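Local coordinates for protein RTX toxin (Vibrio vulnificus CMCP6, PDB 6A7H) that probably acts, through its Ras/Rap1-specific endopeptidase (RRSP) domain, as a protease that cleaves and so inactivates the host small GTPases Ras and Rap1, at residues P348-Y353 against S361-M366; A438-H443 against G452-L457; V117-M122 against Q253-Y258. All coordinates share one frame; numbering follows the deposited sequence.

Contact 1 (P348-Y353 against S361-M366); sequences PLIDRY and SELSAM
L349 and L363 meet where two successive helices come closest, their CB atoms 4.2 Å apart, and every touch across this contact is van der Waals in kind; no hydrogen bond joins the segments. The aliphatic packing divides between two leucines that reach in opposite directions. L349 sends CD1 across the side chain of E362 at about a right angle and meets its CG at 3.6 Å; the same methyl lies 4.0 Å from SD of M366. Glutamate suits this partly exposed place because its extended chain offers methylenes to the leucine before the carboxylate begins. L363, with CG anti to the backbone N (chi1 -178°), carries CD2 over to the other helix, where it rests 3.9 Å from CB of Y353 and at the same distance from the backbone O of L349. Its other methyl, CD1, faces CG1 of I350 at 4.3 Å. The fork of a leucine can thus reach L349 and I350 and, one turn on, Y353. Y353 contributes mainly CB, since its ring leads away toward helix 374-383. The segment axes pass 9.7 Å apart at 115°, far from parallel, so the interface is short and centred on one leucine pair. Helix 374-383, through F377, backs I350 and Y353, L345 and A346 of helix 343-356 lie against M366, and D351 forms a salt bridge with R386, at the start of strand 386-391 of the parallel sheet.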
loop_
_atom_site.group_PDB
_atom_site.type_symbol
_atom_site.label_atom_id
_atom_site.label_comp_id
_atom_site.label_asym_id
_atom_site.label_seq_id
_atom_site.Cartn_x
_atom_site.Cartn_y
_atom_site.Cartn_z
ATOM N N PRO A 348 0.566 -10.575 13.082
ATOM C CA PRO A 348 1.111 -11.879 13.504
ATOM C C PRO A 348 1.828 -11.811 14.855
ATOM O O PRO A 348 1.663 -12.716 15.683
ATOM C CB PRO A 348 2.093 -12.230 12.379
ATOM C CG PRO A 348 1.506 -11.544 11.174
ATOM C CD PRO A 348 0.970 -10.235 11.702
ATOM N N LEU A 349 2.592 -10.741 15.081
ATOM C CA LEU A 349 3.298 -10.553 16.346
ATOM C C LEU A 349 2.333 -10.386 17.524
ATOM O O LEU A 349 2.556 -10.949 18.590
ATOM C CB LEU A 349 4.230 -9.340 16.258
ATOM C CG LEU A 349 5.289 -9.394 15.152
ATOM C CD1 LEU A 349 6.038 -8.081 15.091
ATOM C CD2 LEU A 349 6.241 -10.558 15.355
ATOM N N ILE A 350 1.269 -9.609 17.333
ATOM C CA ILE A 350 0.278 -9.416 18.386
ATOM C C ILE A 350 -0.395 -10.741 18.765
ATOM O O ILE A 350 -0.503 -11.092 19.942
ATOM C CB ILE A 350 -0.805 -8.418 17.960
ATOM C CG1 ILE A 350 -0.216 -7.019 17.824
ATOM C CG2 ILE A 350 -1.953 -8.409 18.964
ATOM C CD1 ILE A 350 -1.133 -6.089 17.023
ATOM N N ASP A 351 -0.845 -11.465 17.746
ATOM C CA ASP A 351 -1.541 -12.729 17.940
ATOM C C ASP A 351 -0.662 -13.769 18.642
ATOM O O ASP A 351 -1.140 -14.512 19.490
ATOM C CB ASP A 351 -2.034 -13.278 16.598
ATOM C CG ASP A 351 -3.132 -12.416 15.977
ATOM O OD1 ASP A 351 -3.813 -11.674 16.717
ATOM O OD2 ASP A 351 -3.335 -12.510 14.747
ATOM N N ARG A 352 0.621 -13.823 18.299
ATOM C CA ARG A 352 1.507 -14.788 18.949
ATOM C C ARG A 352 1.685 -14.433 20.438
ATOM O O ARG A 352 1.721 -15.325 21.299
ATOM C CB ARG A 352 2.863 -14.853 18.243
ATOM C CG ARG A 352 3.772 -15.973 18.760
ATOM C CD ARG A 352 5.159 -15.905 18.152
ATOM N NE ARG A 352 5.270 -16.710 16.941
ATOM C CZ ARG A 352 5.699 -17.971 16.912
ATOM N NH1 ARG A 352 6.061 -18.590 18.032
ATOM N NH2 ARG A 352 5.760 -18.620 15.754
ATOM N N TYR A 353 1.766 -13.135 20.734
ATOM C CA TYR A 353 1.807 -12.677 22.113
ATOM C C TYR A 353 0.532 -13.023 22.883
ATOM O O TYR A 353 0.611 -13.456 24.032
ATOM C CB TYR A 353 2.036 -11.162 22.221
ATOM C CG TYR A 353 1.810 -10.729 23.650
ATOM C CD1 TYR A 353 2.707 -11.099 24.657
ATOM C CD2 TYR A 353 0.660 -10.034 24.017
ATOM C CE1 TYR A 353 2.486 -10.751 25.984
ATOM C CE2 TYR A 353 0.425 -9.689 25.343
ATOM C CZ TYR A 353 1.342 -10.047 26.321
ATOM O OH TYR A 353 1.106 -9.699 27.633
ATOM N N SER A 361 10.781 -9.706 20.941
ATOM C CA SER A 361 11.624 -8.522 20.767
ATOM C C SER A 361 11.039 -7.555 19.746
ATOM O O SER A 361 10.992 -6.343 19.968
ATOM C CB SER A 361 13.038 -8.925 20.316
ATOM O OG SER A 361 13.692 -9.648 21.330
ATOM N N GLU A 362 10.601 -8.102 18.620
ATOM C CA GLU A 362 10.114 -7.265 17.539
ATOM C C GLU A 362 8.882 -6.474 17.982
ATOM O O GLU A 362 8.801 -5.282 17.720
ATOM C CB GLU A 362 9.824 -8.106 16.287
ATOM C CG GLU A 362 9.553 -7.272 15.055
ATOM C CD GLU A 362 9.622 -8.063 13.748
ATOM O OE1 GLU A 362 9.996 -9.260 13.752
ATOM O OE2 GLU A 362 9.291 -7.469 12.701
ATOM N N LEU A 363 7.936 -7.120 18.662
ATOM C CA LEU A 363 6.741 -6.408 19.124
ATOM C C LEU A 363 7.132 -5.375 20.184
ATOM O O LEU A 363 6.633 -4.252 20.182
ATOM C CB LEU A 363 5.684 -7.379 19.682
ATOM C CG LEU A 363 4.358 -6.740 20.145
ATOM C CD1 LEU A 363 3.723 -5.931 19.018
ATOM C CD2 LEU A 363 3.352 -7.776 20.679
ATOM N N SER A 364 8.033 -5.760 21.085
ATOM C CA SER A 364 8.499 -4.861 22.139
ATOM C C SER A 364 9.098 -3.575 21.524
ATOM O O SER A 364 8.864 -2.473 22.017
ATOM C CB SER A 364 9.507 -5.591 23.043
ATOM O OG SER A 364 10.136 -4.734 23.980
ATOM N N ALA A 365 9.823 -3.719 20.415
ATOM C CA ALA A 365 10.419 -2.576 19.725
ATOM C C ALA A 365 9.371 -1.681 19.040
ATOM O O ALA A 365 9.493 -0.455 19.061
ATOM C CB ALA A 365 11.440 -3.056 18.709
ATOM N N MET A 366 8.362 -2.302 18.435
ATOM C CA MET A 366 7.233 -1.593 17.821
ATOM C C MET A 366 6.442 -0.785 18.843
ATOM O O MET A 366 6.086 0.363 18.591
ATOM C CB MET A 366 6.262 -2.559 17.139
ATOM C CG MET A 366 6.807 -3.391 16.005
ATOM S SD MET A 366 5.460 -4.084 15.007
ATOM C CE MET A 366 4.413 -2.661 15.064
#

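Contact 2 (A438-H443 against G452-L457)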
loop_
_atom_site.group_PDB
_atom_site.type_symbol
_atom_site.label_atom_id
_atom_site.label_comp_id
_atom_site.label_asym_id
_atom_site.label_seq_id
_atom_site.Cartn_x
_atom_site.Cartn_y
_atom_site.Cartn_z
ATOM N N ALA A 438 -8.019 12.541 11.409
ATOM C CA ALA A 438 -8.054 12.779 9.969
ATOM C C ALA A 438 -8.699 11.620 9.201
ATOM O O ALA A 438 -9.313 11.826 8.153
ATOM C CB ALA A 438 -6.651 13.038 9.448
ATOM N N LEU A 439 -8.550 10.405 9.716
ATOM C CA LEU A 439 -9.173 9.250 9.081
ATOM C C LEU A 439 -10.655 9.127 9.431
ATOM O O LEU A 439 -11.418 8.473 8.723
ATOM C CB LEU A 439 -8.433 7.963 9.463
ATOM C CG LEU A 439 -7.119 7.835 8.704
ATOM C CD1 LEU A 439 -6.481 6.514 8.972
ATOM C CD2 LEU A 439 -7.385 8.005 7.218
ATOM N N LEU A 440 -11.064 9.758 10.525
ATOM C CA LEU A 440 -12.449 9.637 10.969
ATOM C C LEU A 440 -13.375 10.416 10.040
ATOM O O LEU A 440 -14.482 9.980 9.732
ATOM C CB LEU A 440 -12.588 10.113 12.415
ATOM C CG LEU A 440 -11.938 9.175 13.440
ATOM C CD1 LEU A 440 -12.106 9.675 14.880
ATOM C CD2 LEU A 440 -12.501 7.769 13.292
ATOM N N GLN A 441 -12.886 11.557 9.583
ATOM C CA GLN A 441 -13.585 12.412 8.643
ATOM C C GLN A 441 -13.382 11.964 7.191
ATOM O O GLN A 441 -12.432 11.237 6.858
ATOM C CB GLN A 441 -13.085 13.846 8.800
ATOM C CG GLN A 441 -11.654 13.995 8.263
ATOM C CD GLN A 441 -11.041 15.363 8.498
ATOM O OE1 GLN A 441 -11.292 16.004 9.520
ATOM N NE2 GLN A 441 -10.224 15.814 7.549
ATOM N N SER A 442 -14.261 12.438 6.320
ATOM C CA SER A 442 -14.140 12.153 4.903
ATOM C C SER A 442 -13.037 13.017 4.302
ATOM O O SER A 442 -12.718 14.084 4.818
ATOM C CB SER A 442 -15.466 12.414 4.184
ATOM O OG SER A 442 -15.758 13.802 4.218
ATOM N N HIS A 443 -12.468 12.552 3.200
ATOM C CA HIS A 443 -11.487 13.323 2.452
ATOM C C HIS A 443 -12.167 14.003 1.275
ATOM O O HIS A 443 -12.621 13.342 0.340
ATOM C CB HIS A 443 -10.355 12.432 1.948
ATOM C CG HIS A 443 -9.360 13.162 1.101
ATOM N ND1 HIS A 443 -8.240 13.771 1.627
ATOM C CD2 HIS A 443 -9.331 13.406 -0.230
ATOM C CE1 HIS A 443 -7.559 14.349 0.655
ATOM N NE2 HIS A 443 -8.197 14.137 -0.484
ATOM N N GLY A 452 -15.124 8.832 5.112
ATOM C CA GLY A 452 -14.433 8.633 6.376
ATOM C C GLY A 452 -14.679 7.252 6.986
ATOM O O GLY A 452 -15.645 6.553 6.640
ATOM N N ILE A 453 -13.806 6.865 7.913
ATOM C CA ILE A 453 -13.986 5.638 8.678
ATOM C C ILE A 453 -15.374 5.603 9.304
ATOM O O ILE A 453 -16.043 4.559 9.312
ATOM C CB ILE A 453 -12.913 5.509 9.768
ATOM C CG1 ILE A 453 -11.543 5.297 9.120
ATOM C CG2 ILE A 453 -13.224 4.367 10.719
ATOM C CD1 ILE A 453 -11.173 3.839 8.876
ATOM N N THR A 454 -15.806 6.760 9.805
ATOM C CA THR A 454 -17.134 6.913 10.403
ATOM C C THR A 454 -18.202 6.501 9.417
ATOM O O THR A 454 -19.083 5.707 9.754
ATOM C CB THR A 454 -17.387 8.361 10.850
ATOM O OG1 THR A 454 -17.091 9.236 9.760
ATOM C CG2 THR A 454 -16.474 8.717 12.021
ATOM N N HIS A 455 -18.118 7.045 8.200
ATOM C CA HIS A 455 -19.058 6.704 7.134
ATOM C C HIS A 455 -19.026 5.215 6.811
ATOM O O HIS A 455 -20.068 4.584 6.637
ATOM C CB HIS A 455 -18.764 7.494 5.850
ATOM C CG HIS A 455 -18.936 8.971 5.990
ATOM N ND1 HIS A 455 -17.938 9.869 5.678
ATOM C CD2 HIS A 455 -19.990 9.710 6.408
ATOM C CE1 HIS A 455 -18.365 11.097 5.907
ATOM N NE2 HIS A 455 -19.610 11.029 6.345
ATOM N N ARG A 456 -17.833 4.648 6.711
ATOM C CA ARG A 456 -17.758 3.260 6.275
ATOM C C ARG A 456 -18.312 2.276 7.322
ATOM O O ARG A 456 -18.879 1.246 6.944
ATOM C CB ARG A 456 -16.321 2.900 5.876
ATOM C CG ARG A 456 -16.236 2.637 4.378
ATOM C CD ARG A 456 -16.846 1.272 4.135
ATOM N NE ARG A 456 -16.931 0.861 2.743
ATOM C CZ ARG A 456 -15.905 0.485 1.996
ATOM N NH1 ARG A 456 -14.666 0.540 2.468
ATOM N NH2 ARG A 456 -16.119 0.113 0.741
ATOM N N LEU A 457 -18.215 2.617 8.613
ATOM C CA LEU A 457 -18.678 1.727 9.688
ATOM C C LEU A 457 -20.000 2.156 10.337
ATOM O O LEU A 457 -20.428 1.555 11.329
ATOM C CB LEU A 457 -17.611 1.617 10.769
ATOM C CG LEU A 457 -16.234 1.088 10.354
ATOM C CD1 LEU A 457 -15.283 1.136 11.510
ATOM C CD2 LEU A 457 -16.335 -0.333 9.798
#
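The carbonyl O of L439 receives the backbone N-H of I453 at 3.0 Å, an almost straight bond (171°) that lies in the carbonyl plane. The CB of L439 also rests 4.1 Å from CG1 of I453, so one residue supplies both a polar and an apolar hold on the start of helix 453-457. At L440 the side chain turns away overall, yet its CD2 still touches CB of I453, and leucine fits the buried apolar setting made with Y435 and A461. Its carbonyl O takes the hydroxyl of T454: OG1 donates at 2.7 Å, almost in line with the C=O bond, while the backbone N of T454 adds a weak bond to the same oxygen. The chi1 of 51° that places OG1 between backbone N and carbonyl carbon brings it onto this acceptor. Q441 points its side chain away, and its O passes 3.3 Å from CA of G452. S442 follows closely, its CA 3.8 Å from that of G452; glycine, without a side chain, lets the two backbones run this close. Beside it, CB of S442 meets the edge of the H455 ring at CE1, 3.6 Å away. H455 in turn accepts the N-H of G452 on ND1, in the ring plane. The N-H groups of I453 and, weakly, T454, which lack acceptors in a preceding turn, are thus met by the carbonyls of L439 and L440.

Contact 3 (V117-M122 against Q253-Y258)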
loop_
_atom_site.group_PDB
_atom_site.type_symbol
_atom_site.label_atom_id
_atom_site.label_comp_id
_atom_site.label_asym_id
_atom_site.label_seq_id
_atom_site.Cartn_x
_atom_site.Cartn_y
_atom_site.Cartn_z
ATOM N N VAL A 117 -18.833 3.025 -14.482
ATOM C CA VAL A 117 -18.517 4.115 -15.404
ATOM C C VAL A 117 -17.701 5.198 -14.693
ATOM O O VAL A 117 -18.114 5.716 -13.651
ATOM C CB VAL A 117 -19.791 4.744 -16.009
ATOM C CG1 VAL A 117 -19.436 5.903 -16.926
ATOM C CG2 VAL A 117 -20.622 3.663 -16.746
ATOM N N GLY A 118 -16.541 5.525 -15.257
ATOM C CA GLY A 118 -15.686 6.558 -14.689
ATOM C C GLY A 118 -14.415 6.027 -14.031
ATOM O O GLY A 118 -13.427 6.750 -13.903
ATOM N N LEU A 119 -14.436 4.764 -13.612
ATOM C CA LEU A 119 -13.283 4.148 -12.954
ATOM C C LEU A 119 -12.026 4.174 -13.845
ATOM O O LEU A 119 -10.932 4.490 -13.378
ATOM C CB LEU A 119 -13.617 2.713 -12.532
ATOM C CG LEU A 119 -12.513 1.950 -11.794
ATOM C CD1 LEU A 119 -11.930 2.796 -10.658
ATOM C CD2 LEU A 119 -13.062 0.641 -11.257
ATOM N N THR A 120 -12.190 3.869 -15.118
ATOM C CA THR A 120 -11.054 3.870 -16.031
ATOM C C THR A 120 -10.327 5.221 -16.056
ATOM O O THR A 120 -9.104 5.274 -15.892
ATOM C CB THR A 120 -11.500 3.481 -17.456
ATOM O OG1 THR A 120 -12.052 2.157 -17.425
ATOM C CG2 THR A 120 -10.319 3.507 -18.413
ATOM N N ASP A 121 -11.082 6.308 -16.226
ATOM C CA ASP A 121 -10.502 7.653 -16.256
ATOM C C ASP A 121 -9.829 7.987 -14.923
ATOM O O ASP A 121 -8.801 8.690 -14.879
ATOM C CB ASP A 121 -11.569 8.712 -16.588
ATOM C CG ASP A 121 -11.918 8.747 -18.064
ATOM O OD1 ASP A 121 -11.128 8.214 -18.874
ATOM O OD2 ASP A 121 -12.976 9.315 -18.420
ATOM N N MET A 122 -10.418 7.485 -13.843
ATOM C CA MET A 122 -9.863 7.689 -12.524
ATOM C C MET A 122 -8.515 6.966 -12.391
ATOM O O MET A 122 -7.555 7.532 -11.869
ATOM C CB MET A 122 -10.840 7.213 -11.456
ATOM C CG MET A 122 -10.297 7.288 -10.039
ATOM S SD MET A 122 -11.610 6.884 -8.873
ATOM C CE MET A 122 -10.770 7.067 -7.298
ATOM N N GLN A 253 -6.789 -0.504 -4.573
ATOM C CA GLN A 253 -7.274 0.482 -3.611
ATOM C C GLN A 253 -8.011 1.617 -4.313
ATOM O O GLN A 253 -8.956 2.188 -3.756
ATOM C CB GLN A 253 -6.126 1.049 -2.752
ATOM C CG GLN A 253 -5.379 0.021 -1.903
ATOM C CD GLN A 253 -6.248 -0.651 -0.863
ATOM O OE1 GLN A 253 -7.335 -0.175 -0.546
ATOM N NE2 GLN A 253 -5.766 -1.758 -0.314
ATOM N N ILE A 254 -7.591 1.952 -5.530
ATOM C CA ILE A 254 -8.275 3.010 -6.279
ATOM C C ILE A 254 -9.697 2.561 -6.604
ATOM O O ILE A 254 -10.645 3.333 -6.473
ATOM C CB ILE A 254 -7.548 3.364 -7.575
ATOM C CG1 ILE A 254 -6.260 4.130 -7.281
ATOM C CG2 ILE A 254 -8.460 4.148 -8.525
ATOM C CD1 ILE A 254 -5.315 4.109 -8.463
ATOM N N GLU A 255 -9.831 1.306 -7.015
ATOM C CA GLU A 255 -11.136 0.723 -7.280
ATOM C C GLU A 255 -11.992 0.711 -6.023
ATOM O O GLU A 255 -13.195 0.989 -6.078
ATOM C CB GLU A 255 -11.000 -0.694 -7.822
ATOM C CG GLU A 255 -12.278 -1.507 -7.641
ATOM C CD GLU A 255 -12.479 -2.526 -8.734
ATOM O OE1 GLU A 255 -11.474 -2.988 -9.318
ATOM O OE2 GLU A 255 -13.650 -2.856 -9.017
ATOM N N GLY A 256 -11.360 0.386 -4.895
ATOM C CA GLY A 256 -12.018 0.435 -3.601
ATOM C C GLY A 256 -12.570 1.811 -3.259
ATOM O O GLY A 256 -13.718 1.947 -2.810
ATOM N N ILE A 257 -11.753 2.836 -3.481
ATOM C CA ILE A 257 -12.171 4.208 -3.210
ATOM C C ILE A 257 -13.358 4.540 -4.090
ATOM O O ILE A 257 -14.347 5.115 -3.629
ATOM C CB ILE A 257 -11.037 5.219 -3.462
ATOM C CG1 ILE A 257 -9.973 5.091 -2.372
ATOM C CG2 ILE A 257 -11.592 6.654 -3.511
ATOM C CD1 ILE A 257 -8.635 5.672 -2.783
ATOM N N TYR A 258 -13.258 4.153 -5.356
ATOM C CA TYR A 258 -14.331 4.395 -6.308
ATOM C C TYR A 258 -15.625 3.745 -5.826
ATOM O O TYR A 258 -16.664 4.407 -5.757
ATOM C CB TYR A 258 -13.976 3.866 -7.706
ATOM C CG TYR A 258 -15.140 3.952 -8.670
ATOM C CD1 TYR A 258 -16.091 2.931 -8.745
ATOM C CD2 TYR A 258 -15.297 5.069 -9.490
ATOM C CE1 TYR A 258 -17.167 3.010 -9.620
ATOM C CE2 TYR A 258 -16.364 5.165 -10.381
ATOM C CZ TYR A 258 -17.297 4.132 -10.440
ATOM O OH TYR A 258 -18.352 4.220 -11.309
#
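M122 reaches from helix 119-129 toward helix 240-263 with its side chain fully extended, CG anti to the backbone N (chi1 175°), and the extended chain carries its tip to the other helix. Beyond CB, CG comes 3.9 Å from CG2 of I254, the two side chains sliding past each other in opposite directions. SD then stands 4.0 Å from CB of Y258, at the edge of the tyrosine ring, a Met-aromatic contact. At the end CE comes against the O and CG2 of I254 and CG2 of I257, 3.9 Å from the last. Methionine suits the place, being long and unbranched enough to reach two isoleucines, and apolar enough to pack on them. This is a helix-to-helix contact between parts of the chain 131 residues apart: helix 240-263 lies within the region related to the C2 domain of Pasteurella multocida toxin, and helix 119-129 belongs to the earlier helical part of the chain. The Y258 ring is also met from a face, where CB of L119 sits 4.2 Å from its centroid and only 9° off the normal, a CH-pi contact. CD1 of L119 goes on to CB of Y258, at 3.7 Å, and CD2 to the carboxylate carbon of E255, whose charge is paired with R259. Tyrosine also brings a polar end: its OH donates to the O of V117 at 2.8 Å from above the carbonyl plane, just ahead of the N-cap. G118, at that N-cap, has a positive phi of 108° that calls for glycine, and E111 of helix 98-112 receives its N-H.

In the fold
Contacts 1 and 2 both fall in the region related to the C2 domain of Pasteurella multocida toxin but do not touch: their centres are 28 Å apart and their nearest atoms about 15 Å. Contact 1 joins consecutive helices between strands 333-338 and 386-391 of the parallel sheet, whereas contact 2 follows strand 430-436 of that sheet. Contact 3 lies on the opposite side of the chain's centre from contact 1, with centres 36 Å apart. Contacts 2 and 3 are closer, 18 Å between centres and about 5 Å between nearest atoms, and share a neighbour in helix 405-422: N415 meets I453 of contact 2, and N416 is hydrogen-bonded to Q253 of contact 3.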